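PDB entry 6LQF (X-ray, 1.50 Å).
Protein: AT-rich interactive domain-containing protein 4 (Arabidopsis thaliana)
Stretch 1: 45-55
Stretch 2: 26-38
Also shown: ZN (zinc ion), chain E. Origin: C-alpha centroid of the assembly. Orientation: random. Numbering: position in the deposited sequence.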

# COMPACT_ATOMS: atom_id res chain seq x y z
N LEU A 45 8.63 20.35 1.99
CA LEU A 45 8.73 18.93 1.59
C LEU A 45 9.33 18.71 0.21
O LEU A 45 9.62 17.57 -0.13
CB LEU A 45 7.35 18.28 1.61
CG LEU A 45 6.70 18.33 2.98
CD1 LEU A 45 5.38 17.58 2.93
CD2 LEU A 45 7.61 17.72 4.02
N VAL A 46 9.52 19.77 -0.58
CA VAL A 46 10.07 19.64 -1.93
C VAL A 46 11.38 20.44 -1.99
O VAL A 46 11.35 21.65 -2.17
CB VAL A 46 9.08 20.15 -3.00
CG1 VAL A 46 9.66 19.93 -4.39
CG2 VAL A 46 7.74 19.42 -2.88
N PRO A 47 12.51 19.75 -1.82
CA PRO A 47 13.82 20.39 -1.78
C PRO A 47 14.23 20.94 -3.16
O PRO A 47 13.73 20.52 -4.21
CB PRO A 47 14.76 19.24 -1.36
CG PRO A 47 13.89 18.08 -0.98
CD PRO A 47 12.61 18.27 -1.75
N PRO A 48 15.16 21.92 -3.18
CA PRO A 48 15.71 22.29 -4.48
C PRO A 48 16.44 21.13 -5.14
O PRO A 48 16.90 20.20 -4.46
CB PRO A 48 16.66 23.44 -4.14
CG PRO A 48 16.96 23.30 -2.70
CD PRO A 48 15.82 22.56 -2.04
N GLY A 49 16.53 21.18 -6.46
CA GLY A 49 17.23 20.13 -7.21
C GLY A 49 16.31 19.14 -7.88
O GLY A 49 16.76 18.10 -8.41
N GLY A 50 15.02 19.43 -7.85
CA GLY A 50 14.05 18.65 -8.58
C GLY A 50 13.87 17.23 -8.10
O GLY A 50 14.16 16.87 -6.94
N LEU A 51 13.42 16.40 -9.04
CA LEU A 51 12.99 15.06 -8.71
C LEU A 51 14.14 14.22 -8.13
O LEU A 51 13.95 13.43 -7.23
CB LEU A 51 12.41 14.41 -9.95
CG LEU A 51 12.22 12.93 -9.81
CD1 LEU A 51 11.07 12.75 -8.88
CD2 LEU A 51 11.88 12.39 -11.17
N ALA A 52 15.36 14.44 -8.58
CA ALA A 52 16.51 13.69 -8.08
C ALA A 52 16.73 13.77 -6.58
O ALA A 52 17.27 12.81 -5.98
CB ALA A 52 17.79 14.15 -8.83
N GLU A 53 16.33 14.91 -5.98
CA GLU A 53 16.47 15.17 -4.55
C GLU A 53 15.20 14.92 -3.68
O GLU A 53 15.20 15.24 -2.48
CB GLU A 53 16.88 16.62 -4.32
CG GLU A 53 18.09 17.07 -5.17
CD GLU A 53 19.43 16.55 -4.63
OE1 GLU A 53 20.44 16.67 -5.36
OE2 GLU A 53 19.48 16.04 -3.49
N PHE A 54 14.13 14.42 -4.30
CA PHE A 54 12.84 14.25 -3.60
C PHE A 54 12.58 12.79 -3.31
O PHE A 54 12.71 11.97 -4.23
CB PHE A 54 11.72 14.81 -4.46
CG PHE A 54 10.36 14.58 -3.89
CD1 PHE A 54 9.88 15.38 -2.88
CD2 PHE A 54 9.59 13.55 -4.35
CE1 PHE A 54 8.64 15.16 -2.32
CE2 PHE A 54 8.34 13.29 -3.81
CZ PHE A 54 7.86 14.14 -2.75
N PRO A 55 12.15 12.43 -2.09
CA PRO A 55 12.03 13.30 -0.90
C PRO A 55 13.34 13.37 -0.14
O PRO A 55 14.22 12.58 -0.37
CB PRO A 55 10.98 12.58 -0.05
CG PRO A 55 11.29 11.12 -0.31
CD PRO A 55 11.64 11.07 -1.81
ZN ZN E . -2.46 14.33 -9.37
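Stretch 2 26-38: EEEFLRDVMQFLL

Stretch 2 is helical throughout, from E26 to L38, and from L30 onward each amide hydrogen-bonds to the carbonyl four residues earlier. Stretch 1 is mostly loop, with a 3-10 segment at 51-53. The two run in opposite senses: L45 CA lies 7.3 Å from L37 CA, and V46 CA lies 6.4 Å from M34 CA. Further along, L51 CA lies 6.7 Å from R31 CA. No hydrogen bond crosses between them. The contact is mainly apolar packing and buries 592 Å² in total.

L45 opens the contact, with its CD1 4.2 Å from CD2 of L37. V46 points toward the helix and meets three residues. Its CG1 lies 3.6 Å from CE of M34, and its CG2 is 4.0 Å from both CB of L37 and CD2 of L38. P47, P48 and G49 then make no contact with the helix. The chain returns at G50, whose C is 3.8 Å from CE of M34.

L51 has the largest area covered by the helix. Its CD1 packs 3.6 Å from CB of L30 and 4.0 Å from SD of M34. Its CD2 lies over one face of the R31 guanidinium, 3.6 Å from R31 NH2, and also 3.6 Å from CD of E27. A salt bridge between R31 NE and E27 OE1 (2.9 Å) joins these two charged side chains, one helical turn apart.

A52 and E53 make no contact. F54 turns back toward the helix. CG of M34 sits over one face of its ring, 3.5 Å from F54 CD2, in a CH-pi contact. CD2 of L30 lies at the ring edge, 4.1 Å from F54 CE2. F54 CZ is 3.9 Å from both V33 CG1 and L37 CD1. M34 thus touches V46, G50, L51 and F54. Away from this contact, D32 OD2 binds the zinc ion at 2.1 Å.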

# COMPACT_ATOMS: atom_id res chain seq x y z
N GLU A 26 6.98 5.32 -11.90
CA GLU A 26 7.47 5.96 -10.72
C GLU A 26 7.78 7.43 -10.96
O GLU A 26 7.44 8.26 -10.12
CB GLU A 26 8.71 5.23 -10.17
CG GLU A 26 9.24 5.96 -8.95
CD GLU A 26 10.33 5.22 -8.22
OE1 GLU A 26 10.95 5.79 -7.27
OE2 GLU A 26 10.59 4.06 -8.58
N GLU A 27 8.38 7.76 -12.09
CA GLU A 27 8.75 9.17 -12.29
C GLU A 27 7.50 10.04 -12.46
O GLU A 27 7.40 11.14 -11.87
CB GLU A 27 9.68 9.29 -13.48
CG GLU A 27 9.85 10.73 -13.91
CD GLU A 27 11.26 11.00 -14.38
OE1 GLU A 27 11.47 12.14 -14.86
OE2 GLU A 27 12.13 10.08 -14.27
N GLU A 28 6.53 9.59 -13.25
CA GLU A 28 5.29 10.33 -13.40
C GLU A 28 4.57 10.50 -12.06
O GLU A 28 4.08 11.58 -11.76
CB GLU A 28 4.37 9.63 -14.39
CG GLU A 28 3.10 10.43 -14.61
CD GLU A 28 2.18 9.86 -15.69
OE1 GLU A 28 2.62 8.99 -16.49
OE2 GLU A 28 1.02 10.32 -15.75
N PHE A 29 4.53 9.43 -11.25
CA PHE A 29 3.93 9.54 -9.93
C PHE A 29 4.64 10.58 -9.06
O PHE A 29 3.98 11.46 -8.48
CB PHE A 29 3.94 8.16 -9.25
CG PHE A 29 3.51 8.21 -7.85
CD1 PHE A 29 2.15 8.24 -7.54
CD2 PHE A 29 4.44 8.22 -6.81
CE1 PHE A 29 1.72 8.33 -6.18
CE2 PHE A 29 3.98 8.27 -5.45
CZ PHE A 29 2.64 8.33 -5.17
N LEU A 30 5.96 10.46 -8.93
CA LEU A 30 6.68 11.33 -8.02
C LEU A 30 6.59 12.80 -8.45
O LEU A 30 6.45 13.69 -7.61
CB LEU A 30 8.14 10.91 -7.91
CG LEU A 30 8.35 9.58 -7.16
CD1 LEU A 30 9.83 9.15 -7.27
CD2 LEU A 30 7.91 9.67 -5.66
N ARG A 31 6.61 13.05 -9.75
CA ARG A 31 6.46 14.43 -10.21
C ARG A 31 5.08 14.95 -9.88
O ARG A 31 4.94 16.12 -9.49
CB ARG A 31 6.78 14.52 -11.71
CG ARG A 31 8.26 14.28 -11.98
CD ARG A 31 8.57 14.60 -13.44
NE ARG A 31 9.97 14.33 -13.74
CZ ARG A 31 10.96 15.20 -13.51
NH1 ARG A 31 10.69 16.37 -12.95
NH2 ARG A 31 12.22 14.88 -13.79
N ASP A 32 4.06 14.08 -9.96
CA ASP A 32 2.72 14.54 -9.59
C ASP A 32 2.62 14.78 -8.08
O ASP A 32 1.94 15.75 -7.64
CB ASP A 32 1.65 13.52 -10.05
CG ASP A 32 0.30 14.10 -10.07
OD1 ASP A 32 0.04 15.13 -10.73
OD2 ASP A 32 -0.55 13.52 -9.39
N VAL A 33 3.28 13.96 -7.27
CA VAL A 33 3.29 14.21 -5.81
C VAL A 33 3.96 15.55 -5.49
O VAL A 33 3.43 16.32 -4.67
CB VAL A 33 3.98 13.08 -5.01
CG1 VAL A 33 4.09 13.43 -3.55
CG2 VAL A 33 3.16 11.78 -5.13
N MET A 34 5.11 15.83 -6.17
CA MET A 34 5.80 17.10 -5.90
C MET A 34 4.89 18.27 -6.26
O MET A 34 4.79 19.23 -5.48
CB MET A 34 7.11 17.13 -6.67
CG MET A 34 8.08 16.10 -6.23
SD MET A 34 9.48 16.06 -7.41
CE MET A 34 10.17 17.65 -7.16
N GLN A 35 4.22 18.18 -7.41
CA GLN A 35 3.38 19.31 -7.85
C GLN A 35 2.22 19.52 -6.87
O GLN A 35 1.87 20.65 -6.50
CB GLN A 35 2.85 19.07 -9.25
CG GLN A 35 2.05 20.25 -9.79
CD GLN A 35 1.10 19.85 -10.90
OE1 GLN A 35 1.49 19.21 -11.87
NE2 GLN A 35 -0.16 20.21 -10.75
N PHE A 36 1.67 18.42 -6.39
CA PHE A 36 0.55 18.47 -5.44
C PHE A 36 0.99 19.09 -4.13
O PHE A 36 0.29 19.91 -3.57
CB PHE A 36 0.01 17.04 -5.18
CG PHE A 36 -1.08 16.99 -4.17
CD1 PHE A 36 -2.37 17.30 -4.54
CD2 PHE A 36 -0.81 16.64 -2.83
CE1 PHE A 36 -3.40 17.31 -3.59
CE2 PHE A 36 -1.84 16.63 -1.90
CZ PHE A 36 -3.12 16.94 -2.29
N LEU A 37 2.12 18.65 -3.59
CA LEU A 37 2.63 19.19 -2.33
C LEU A 37 2.87 20.68 -2.45
O LEU A 37 2.56 21.42 -1.51
CB LEU A 37 3.93 18.49 -1.92
CG LEU A 37 3.66 17.03 -1.50
CD1 LEU A 37 4.99 16.33 -1.24
CD2 LEU A 37 2.77 16.93 -0.27
N LEU A 38 3.35 21.14 -3.61
CA LEU A 38 3.56 22.60 -3.78
C LEU A 38 2.24 23.34 -3.86
O LEU A 38 2.08 24.42 -3.26
CB LEU A 38 4.41 22.89 -5.03
CG LEU A 38 5.85 22.44 -4.87
CD1 LEU A 38 6.61 22.77 -6.13
CD2 LEU A 38 6.49 23.12 -3.69